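Local coordinates for protein ORF 37 (Human herpesvirus 8 type M, PDB 3FHD) that cuts DNA as a metal-dependent endonuclease and exonuclease, processing non-linear or branched viral DNA so that unit-length linear genomes can be packaged, at residues E266-F271 with S323-A328; L297-F302 with P456-V461; P309-V314 with A385-N390. All coordinates share one frame; numbering follows the deposited sequence.

Overall arrangement
From the N terminus, the first segment met is 266-271, on strand 262-269, second from one edge of the sheet; contact 1 closes a loop of 51 residues when the side chains of 323-328 meet it. Helix segment 297-302 and strand segment 309-314 both leave from within that loop, so contacts 2 and 3 each cross contact 1. Contact 3 ends at 385-390 and nests inside the longer loop that contact 2 closes at 456-461. All three reach the same mixed sheet. Contacts 1 and 3 meet near the edge formed by 311-313, where Tyr325 O lies 2.8 Å from Asn390 N, while contact 2 lays helix 296-303 on the sheet and touches contact 3 through Leu299 and Ala385.

Contact 1 (E266-F271 with S323-A328); sequences EIKCRF and SDYLVA. With MG (magnesium ion), chain E; SO4 (sulfate ion), chain C.
Arg270 of segment 266-271 reaches to Asp324 and Tyr325, its long chain spanning a gap that the backbones leave wide. Its CB lies about 4.0 Å from O2 of a bound sulfate. CG and CD then run past the phenol oxygen of Tyr325, with CD 3.6 Å from Tyr325 OH, and NE also lies near that oxygen. Bends at chi2 and chi3 turn the guanidinium between three partners. Tyr325 CE2 sits over the centre of one face, 3.6 Å from Arg270 CZ, with the ring tilted 57° to the guanidinium, while sulfate O2 lies over the opposite face. At the edge, Arg270 NH1 makes a salt bridge of 2.6 Å to Asp324 OD2; its hydrogen bond is weak, bent to 126°, and the two flat groups stand 75° apart. Arg270 NH2 lies 3.1 Å from sulfate O3. Asp324 is itself held in place, since its OD1 accepts the backbone N of Tyr325 through the anti lone pair and its OD2 also pairs with Lys272. Tyr325 suits its buried place because the ring offers an apolar flank while OH bonds to Thr428 of strand 423-432. Lys268 CB also touches that OH, but the lysine chain bends away at chi2, and its NZ forms a salt bridge of 2.9 Å with Glu266 OE2. That oxygen binds the magnesium ion at 2.4 Å, as does Ile267 O, and Asp243 supplies a third protein ligand. Sulfate O4, of an ion probably from the crystallisation liquor, accepts Phe271 N at 2.9 Å. Acidic ligands and a strand carbonyl on the metal, with the lysine of the Glu-Ile-Lys sequence beside them, are characteristic of the PD-(D/E)XK nuclease active site.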
loop_
_atom_site.group_PDB
_atom_site.type_symbol
_atom_site.label_atom_id
_atom_site.label_comp_id
_atom_site.label_asym_id
_atom_site.label_seq_id
_atom_site.Cartn_x
_atom_site.Cartn_y
_atom_site.Cartn_z
ATOM N N GLU A 266 7.456 -0.585 2.827
ATOM C CA GLU A 266 6.927 0.228 1.753
ATOM C C GLU A 266 8.130 0.711 0.893
ATOM O O GLU A 266 9.025 1.343 1.409
ATOM C CB GLU A 266 6.140 1.402 2.332
ATOM C CG GLU A 266 5.659 2.437 1.324
ATOM C CD GLU A 266 4.839 1.859 0.153
ATOM O OE1 GLU A 266 3.957 0.961 0.325
ATOM O OE2 GLU A 266 5.049 2.362 -0.960
ATOM N N ILE A 267 8.110 0.414 -0.400
ATOM C CA ILE A 267 9.263 0.685 -1.280
ATOM C C ILE A 267 9.045 1.996 -2.048
ATOM O O ILE A 267 7.968 2.209 -2.573
ATOM C CB ILE A 267 9.502 -0.514 -2.239
ATOM C CG1 ILE A 267 10.052 -1.706 -1.460
ATOM C CG2 ILE A 267 10.444 -0.131 -3.442
ATOM C CD1 ILE A 267 9.849 -3.024 -2.133
ATOM N N LYS A 268 10.044 2.895 -2.065
ATOM C CA LYS A 268 9.986 4.140 -2.878
ATOM C C LYS A 268 11.276 4.238 -3.708
ATOM O O LYS A 268 12.309 3.756 -3.270
ATOM C CB LYS A 268 9.907 5.394 -1.981
ATOM C CG LYS A 268 8.714 5.420 -1.022
ATOM C CD LYS A 268 7.416 5.469 -1.839
ATOM C CE LYS A 268 6.207 5.370 -0.918
ATOM N NZ LYS A 268 4.961 5.168 -1.687
ATOM N N CYS A 269 11.216 4.821 -4.889
ATOM C CA CYS A 269 12.443 5.055 -5.666
ATOM C C CYS A 269 12.637 6.539 -5.854
ATOM O O CYS A 269 11.645 7.275 -6.012
ATOM C CB CYS A 269 12.386 4.316 -6.998
ATOM S SG CYS A 269 12.071 2.570 -6.843
ATOM N N ARG A 270 13.889 7.004 -5.785
ATOM C CA ARG A 270 14.186 8.440 -5.877
ATOM C C ARG A 270 14.721 8.832 -7.243
ATOM O O ARG A 270 15.924 8.909 -7.419
ATOM C CB ARG A 270 15.243 8.806 -4.849
ATOM C CG ARG A 270 14.902 8.392 -3.453
ATOM C CD ARG A 270 14.217 9.519 -2.791
ATOM N NE ARG A 270 12.883 9.637 -3.328
ATOM C CZ ARG A 270 12.082 10.665 -3.123
ATOM N NH1 ARG A 270 12.493 11.681 -2.387
ATOM N NH2 ARG A 270 10.862 10.658 -3.652
ATOM N N PHE A 271 13.837 9.097 -8.202
ATOM C CA PHE A 271 14.301 9.327 -9.553
ATOM C C PHE A 271 15.061 10.648 -9.748
ATOM O O PHE A 271 15.847 10.760 -10.696
ATOM C CB PHE A 271 13.174 9.147 -10.545
ATOM C CG PHE A 271 12.659 7.733 -10.595
ATOM C CD1 PHE A 271 13.555 6.643 -10.672
ATOM C CD2 PHE A 271 11.287 7.474 -10.558
ATOM C CE1 PHE A 271 13.092 5.343 -10.710
ATOM C CE2 PHE A 271 10.812 6.166 -10.594
ATOM C CZ PHE A 271 11.721 5.099 -10.679
ATOM N N SER A 323 7.712 18.571 2.260
ATOM C CA SER A 323 8.460 18.474 0.993
ATOM C C SER A 323 9.157 17.125 0.695
ATOM O O SER A 323 9.174 16.689 -0.471
ATOM C CB SER A 323 9.428 19.667 0.812
ATOM O OG SER A 323 10.721 19.445 1.378
ATOM N N ASP A 324 9.760 16.485 1.698
ATOM C CA ASP A 324 10.229 15.108 1.487
ATOM C C ASP A 324 10.177 14.318 2.779
ATOM O O ASP A 324 9.800 14.835 3.824
ATOM C CB ASP A 324 11.613 15.011 0.795
ATOM C CG ASP A 324 11.677 13.895 -0.276
ATOM O OD1 ASP A 324 11.053 12.840 -0.106
ATOM O OD2 ASP A 324 12.344 14.080 -1.327
ATOM N N TYR A 325 10.525 13.046 2.697
ATOM C CA TYR A 325 10.124 12.155 3.771
ATOM C C TYR A 325 11.205 11.708 4.736
ATOM O O TYR A 325 10.907 10.917 5.650
ATOM C CB TYR A 325 9.365 10.970 3.209
ATOM C CG TYR A 325 10.182 10.104 2.294
ATOM C CD1 TYR A 325 11.025 9.114 2.801
ATOM C CD2 TYR A 325 10.083 10.258 0.905
ATOM C CE1 TYR A 325 11.762 8.305 1.949
ATOM C CE2 TYR A 325 10.794 9.448 0.045
ATOM C CZ TYR A 325 11.617 8.474 0.564
ATOM O OH TYR A 325 12.316 7.692 -0.316
ATOM N N LEU A 326 12.424 12.233 4.570
ATOM C CA LEU A 326 13.476 12.052 5.562
ATOM C C LEU A 326 13.806 13.392 6.232
ATOM O O LEU A 326 13.884 14.439 5.574
ATOM C CB LEU A 326 14.754 11.454 4.955
ATOM C CG LEU A 326 14.722 10.026 4.366
ATOM C CD1 LEU A 326 15.999 9.727 3.516
ATOM C CD2 LEU A 326 14.525 8.958 5.465
ATOM N N VAL A 327 13.993 13.354 7.540
ATOM C CA VAL A 327 14.401 14.529 8.292
ATOM C C VAL A 327 15.594 14.191 9.170
ATOM O O VAL A 327 15.773 13.034 9.589
ATOM C CB VAL A 327 13.246 15.071 9.167
ATOM C CG1 VAL A 327 12.136 15.658 8.298
ATOM C CG2 VAL A 327 12.707 13.983 10.078
ATOM N N ALA A 328 16.409 15.203 9.453
ATOM C CA ALA A 328 17.495 15.082 10.415
ATOM C C ALA A 328 17.229 16.068 11.539
ATOM O O ALA A 328 16.763 17.182 11.295
ATOM C CB ALA A 328 18.848 15.376 9.750
HETATM MG MG MG E . 5.737 1.577 -3.098
HETATM S S SO4 C . 11.664 11.514 -7.131
HETATM O O1 SO4 C . 11.672 12.163 -8.452
HETATM O O2 SO4 C . 12.969 11.644 -6.472
HETATM O O3 SO4 C . 10.657 12.191 -6.314
HETATM O O4 SO4 C . 11.278 10.115 -7.316
#

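Contact 2 (L297-F302 with P456-V461); sequences LALKDF and PTLLIV
Leu458 of strand 455-464 meets Phe302 and Leu299 of helix 296-303 through a single methyl group. The tight part of the contact is at the ring: Leu458 CD2 lies 3.7 Å from Phe302 CE2 and 4.1 Å from CD2 of the same ring, an oblique approach to its outer carbons. Both side chains hold CG anti to the backbone N (174° for Phe302, -172° for Leu458), which sends them toward each other from opposite directions. Leu299, one turn earlier on the helix, is looser; its CD1 comes within 4.2 Å of Leu458 CD2. Ile460, two residues along the strand, points the same way, but its CD1 stays 4.6 Å from Leu299 CD1.

The outer side of the helix is quite different. It is mixed, with Leu297 exposed and Lys300 partly so; Lys300 turns away to bond through NZ to the carbonyl of Glu332. The buried side takes the flat aromatic ring and the branched leucines, whose apolar surfaces suit the interface. Other residues pack on the buried side: Tyr273 meets the Phe302 ring at about 30°, Ile283 also touches Phe302, and Leu290 and Trp333 pack on Leu299. Across the sheet, the opposite face of the strand is taken by helix 203-217, against which Pro456, Leu459 and Val461 pack. Within the strand, Thr457 and Leu458 both face Phe430, a classic beta bulge. A central sheet packed with helices on both faces is the alpha/beta layout of the PD-(D/E)XK nuclease core.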
loop_
_atom_site.group_PDB
_atom_site.type_symbol
_atom_site.label_atom_id
_atom_site.label_comp_id
_atom_site.label_asym_id
_atom_site.label_seq_id
_atom_site.Cartn_x
_atom_site.Cartn_y
_atom_site.Cartn_z
ATOM N N LEU A 297 29.115 11.634 5.945
ATOM C CA LEU A 297 29.543 12.876 5.288
ATOM C C LEU A 297 29.456 12.791 3.767
ATOM O O LEU A 297 28.936 13.709 3.121
ATOM C CB LEU A 297 30.959 13.269 5.712
ATOM C CG LEU A 297 31.562 14.590 5.192
ATOM C CD1 LEU A 297 31.083 15.796 6.019
ATOM C CD2 LEU A 297 33.093 14.544 5.199
ATOM N N ALA A 298 29.993 11.706 3.203
ATOM C CA ALA A 298 29.814 11.398 1.776
ATOM C C ALA A 298 28.314 11.298 1.422
ATOM O O ALA A 298 27.889 11.736 0.357
ATOM C CB ALA A 298 30.541 10.112 1.409
ATOM N N LEU A 299 27.517 10.757 2.334
ATOM C CA LEU A 299 26.068 10.650 2.107
ATOM C C LEU A 299 25.365 12.010 2.060
ATOM O O LEU A 299 24.489 12.232 1.218
ATOM C CB LEU A 299 25.418 9.740 3.144
ATOM C CG LEU A 299 23.926 9.424 2.972
ATOM C CD1 LEU A 299 23.649 8.741 1.638
ATOM C CD2 LEU A 299 23.428 8.572 4.156
ATOM N N LYS A 300 25.764 12.921 2.950
ATOM C CA LYS A 300 25.229 14.283 2.966
ATOM C C LYS A 300 25.514 14.994 1.637
ATOM O O LYS A 300 24.605 15.573 1.030
ATOM C CB LYS A 300 25.784 15.066 4.167
ATOM C CG LYS A 300 25.128 16.415 4.404
ATOM C CD LYS A 300 25.750 17.164 5.591
ATOM C CE LYS A 300 25.673 18.672 5.346
ATOM N NZ LYS A 300 26.206 19.520 6.448
ATOM N N ASP A 301 26.763 14.914 1.172
ATOM C CA ASP A 301 27.170 15.538 -0.081
ATOM C C ASP A 301 26.405 14.973 -1.278
ATOM O O ASP A 301 26.083 15.709 -2.234
ATOM C CB ASP A 301 28.687 15.394 -0.280
ATOM N N PHE A 302 26.111 13.669 -1.221
ATOM C CA PHE A 302 25.287 13.015 -2.225
ATOM C C PHE A 302 23.857 13.570 -2.177
ATOM O O PHE A 302 23.306 13.989 -3.201
ATOM C CB PHE A 302 25.312 11.490 -2.033
ATOM C CG PHE A 302 24.370 10.749 -2.944
ATOM C CD1 PHE A 302 24.677 10.579 -4.298
ATOM C CD2 PHE A 302 23.187 10.216 -2.447
ATOM C CE1 PHE A 302 23.802 9.897 -5.149
ATOM C CE2 PHE A 302 22.292 9.540 -3.292
ATOM C CZ PHE A 302 22.617 9.380 -4.650
ATOM N N PRO A 456 20.588 -0.402 -9.613
ATOM C CA PRO A 456 20.553 0.080 -8.222
ATOM C C PRO A 456 21.947 0.339 -7.651
ATOM O O PRO A 456 22.880 -0.464 -7.844
ATOM C CB PRO A 456 19.842 -1.035 -7.458
ATOM C CG PRO A 456 20.058 -2.271 -8.284
ATOM C CD PRO A 456 20.204 -1.824 -9.719
ATOM N N THR A 457 22.068 1.463 -6.952
ATOM C CA THR A 457 23.336 1.907 -6.393
ATOM C C THR A 457 23.317 1.973 -4.867
ATOM O O THR A 457 24.342 1.746 -4.221
ATOM C CB THR A 457 23.725 3.321 -6.911
ATOM O OG1 THR A 457 22.682 4.236 -6.554
ATOM C CG2 THR A 457 23.924 3.330 -8.433
ATOM N N LEU A 458 22.157 2.298 -4.300
ATOM C CA LEU A 458 22.055 2.616 -2.887
ATOM C C LEU A 458 20.677 2.247 -2.380
ATOM O O LEU A 458 19.675 2.470 -3.074
ATOM C CB LEU A 458 22.280 4.111 -2.708
ATOM C CG LEU A 458 22.428 4.773 -1.336
ATOM C CD1 LEU A 458 23.787 4.432 -0.709
ATOM C CD2 LEU A 458 22.289 6.305 -1.527
ATOM N N LEU A 459 20.641 1.691 -1.170
ATOM C CA LEU A 459 19.402 1.333 -0.478
ATOM C C LEU A 459 19.415 1.934 0.928
ATOM O O LEU A 459 20.375 1.772 1.682
ATOM C CB LEU A 459 19.224 -0.194 -0.432
ATOM C CG LEU A 459 17.936 -0.758 0.209
ATOM C CD1 LEU A 459 16.713 -0.451 -0.613
ATOM C CD2 LEU A 459 18.049 -2.264 0.458
ATOM N N ILE A 460 18.365 2.663 1.277
ATOM C CA ILE A 460 18.219 3.164 2.638
ATOM C C ILE A 460 16.957 2.537 3.259
ATOM O O ILE A 460 15.906 2.553 2.632
ATOM C CB ILE A 460 18.115 4.688 2.640
ATOM C CG1 ILE A 460 19.381 5.297 1.969
ATOM C CG2 ILE A 460 17.909 5.205 4.067
ATOM C CD1 ILE A 460 19.506 6.795 2.130
ATOM N N VAL A 461 17.090 1.988 4.465
ATOM C CA VAL A 461 15.962 1.400 5.173
ATOM C C VAL A 461 15.749 2.229 6.430
ATOM O O VAL A 461 16.657 2.367 7.260
ATOM C CB VAL A 461 16.175 -0.113 5.492
ATOM C CG1 VAL A 461 14.996 -0.681 6.305
ATOM C CG2 VAL A 461 16.356 -0.933 4.197
#

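Contact 3 (P309-V314 with A385-N390); sequences PAVEYV and ANLFVN
The edge of the mixed sheet, where outermost strand 311-313 and strand 379-389 lie on either side of strand 326-328, is the setting for the meeting of Val311 with Leu387. These two strands are not bonded to each other; the middle strand pairs with both, and their side chains reach across it. The branches of each residue meet in two matching pairs: Val311 CG2 touches Leu387 CD1 at 3.8 Å, and Val311 CG1 touches Leu387 CD2 at the same 3.8 Å. The two side chains cross at about a right angle, so the forked end of the leucine is set against both methyls of the valine. Leu387 has CG anti to its carbonyl carbon (chi1 -70°), and its far methyls extend toward the outer strand. Short, beta-branched valine suits a strand, while the longer leucine makes up the distance over the intervening one. Phe303 of helix 296-303 packs on both residues, and Ala328 of the middle strand lies against Leu387.

A second, looser approach brings Glu312 OE1 to 4.3 Å from Asn390 ND2, too far to bond. Each group has other work: Glu312 OE1 accepts the backbone N of Ser321, while Asn390 ND2 donates to the carbonyls of Asp324 and Ser321 and its OD1 accepts Arg392 N. An amide, which can donate and accept at once, fits such a place among backbone groups. The chemistry therefore implies a division of labour: direct cohesion between the two segments comes from the four methyls, whereas Glu312 OE1 and the Asn390 amide bind backbone groups of other residues.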
loop_
_atom_site.group_PDB
_atom_site.type_symbol
_atom_site.label_atom_id
_atom_site.label_comp_id
_atom_site.label_asym_id
_atom_site.label_seq_id
_atom_site.Cartn_x
_atom_site.Cartn_y
_atom_site.Cartn_z
ATOM N N PRO A 309 16.637 18.570 -2.335
ATOM C CA PRO A 309 17.176 17.437 -1.575
ATOM C C PRO A 309 16.100 16.621 -0.839
ATOM O O PRO A 309 15.077 17.175 -0.401
ATOM C CB PRO A 309 18.103 18.097 -0.559
ATOM C CG PRO A 309 18.363 19.459 -1.093
ATOM C CD PRO A 309 17.110 19.851 -1.788
ATOM N N ALA A 310 16.350 15.323 -0.700
ATOM C CA ALA A 310 15.378 14.417 -0.096
ATOM C C ALA A 310 15.434 14.441 1.438
ATOM O O ALA A 310 14.592 13.826 2.098
ATOM C CB ALA A 310 15.548 12.984 -0.636
ATOM N N VAL A 311 16.413 15.150 2.000
ATOM C CA VAL A 311 16.573 15.248 3.449
ATOM C C VAL A 311 16.399 16.711 3.881
ATOM O O VAL A 311 16.917 17.630 3.213
ATOM C CB VAL A 311 17.982 14.752 3.884
ATOM C CG1 VAL A 311 18.244 15.058 5.341
ATOM C CG2 VAL A 311 18.147 13.257 3.599
ATOM N N GLU A 312 15.686 16.932 4.986
ATOM C CA GLU A 312 15.490 18.283 5.528
ATOM C C GLU A 312 15.960 18.334 6.987
ATOM O O GLU A 312 15.625 17.455 7.785
ATOM C CB GLU A 312 14.005 18.694 5.403
ATOM C CG GLU A 312 13.633 20.051 6.060
ATOM C CD GLU A 312 12.126 20.215 6.389
ATOM O OE1 GLU A 312 11.414 19.208 6.647
ATOM O OE2 GLU A 312 11.657 21.382 6.419
ATOM N N TYR A 313 16.745 19.347 7.345
ATOM C CA TYR A 313 17.083 19.553 8.751
ATOM C C TYR A 313 15.930 20.265 9.459
ATOM O O TYR A 313 15.417 21.280 8.975
ATOM C CB TYR A 313 18.397 20.332 8.934
ATOM C CG TYR A 313 18.588 20.831 10.357
ATOM C CD1 TYR A 313 18.974 19.961 11.383
ATOM C CD2 TYR A 313 18.362 22.173 10.682
ATOM C CE1 TYR A 313 19.130 20.417 12.694
ATOM C CE2 TYR A 313 18.522 22.636 11.982
ATOM C CZ TYR A 313 18.910 21.761 12.983
ATOM O OH TYR A 313 19.082 22.237 14.273
ATOM N N VAL A 314 15.514 19.714 10.591
ATOM C CA VAL A 314 14.441 20.309 11.383
ATOM C C VAL A 314 14.979 20.573 12.791
ATOM O O VAL A 314 15.395 19.644 13.486
ATOM C CB VAL A 314 13.157 19.395 11.472
ATOM C CG1 VAL A 314 12.014 20.145 12.154
ATOM C CG2 VAL A 314 12.721 18.888 10.107
ATOM N N ALA A 385 22.684 5.806 9.671
ATOM C CA ALA A 385 22.542 7.242 9.433
ATOM C C ALA A 385 21.410 7.796 10.298
ATOM O O ALA A 385 20.302 7.236 10.295
ATOM C CB ALA A 385 22.304 7.538 7.939
ATOM N N ASN A 386 21.692 8.864 11.052
ATOM C CA ASN A 386 20.658 9.526 11.863
ATOM C C ASN A 386 19.686 10.321 10.988
ATOM O O ASN A 386 19.575 11.546 11.059
ATOM C CB ASN A 386 21.232 10.356 13.037
ATOM C CG ASN A 386 22.370 11.297 12.624
ATOM O OD1 ASN A 386 23.011 11.132 11.574
ATOM N ND2 ASN A 386 22.623 12.296 13.465
ATOM N N LEU A 387 19.016 9.577 10.120
ATOM C CA LEU A 387 17.972 10.099 9.270
ATOM C C LEU A 387 16.712 9.357 9.673
ATOM O O LEU A 387 16.746 8.139 9.862
ATOM C CB LEU A 387 18.311 9.842 7.798
ATOM C CG LEU A 387 19.482 10.628 7.178
ATOM C CD1 LEU A 387 19.506 10.415 5.701
ATOM C CD2 LEU A 387 19.417 12.130 7.494
ATOM N N PHE A 388 15.607 10.087 9.795
ATOM C CA PHE A 388 14.356 9.553 10.367
ATOM C C PHE A 388 13.180 9.881 9.473
ATOM O O PHE A 388 13.252 10.829 8.695
ATOM C CB PHE A 388 14.082 10.170 11.757
ATOM C CG PHE A 388 15.197 9.981 12.735
ATOM C CD1 PHE A 388 15.383 8.760 13.379
ATOM C CD2 PHE A 388 16.092 11.016 12.987
ATOM C CE1 PHE A 388 16.457 8.575 14.282
ATOM C CE2 PHE A 388 17.164 10.844 13.898
ATOM C CZ PHE A 388 17.341 9.623 14.529
ATOM N N VAL A 389 12.086 9.127 9.614
ATOM C CA VAL A 389 10.872 9.407 8.830
ATOM C C VAL A 389 10.350 10.802 9.167
ATOM O O VAL A 389 10.408 11.222 10.323
ATOM C CB VAL A 389 9.754 8.346 9.060
ATOM C CG1 VAL A 389 9.221 8.415 10.498
ATOM C CG2 VAL A 389 8.623 8.535 8.014
ATOM N N ASN A 390 9.861 11.524 8.157
ATOM C CA ASN A 390 9.151 12.770 8.370
ATOM C C ASN A 390 7.675 12.452 8.667
ATOM O O ASN A 390 6.913 11.987 7.771
ATOM C CB ASN A 390 9.306 13.668 7.135
ATOM C CG ASN A 390 8.577 14.991 7.254
ATOM O OD1 ASN A 390 7.905 15.280 8.252
ATOM N ND2 ASN A 390 8.735 15.836 6.224
#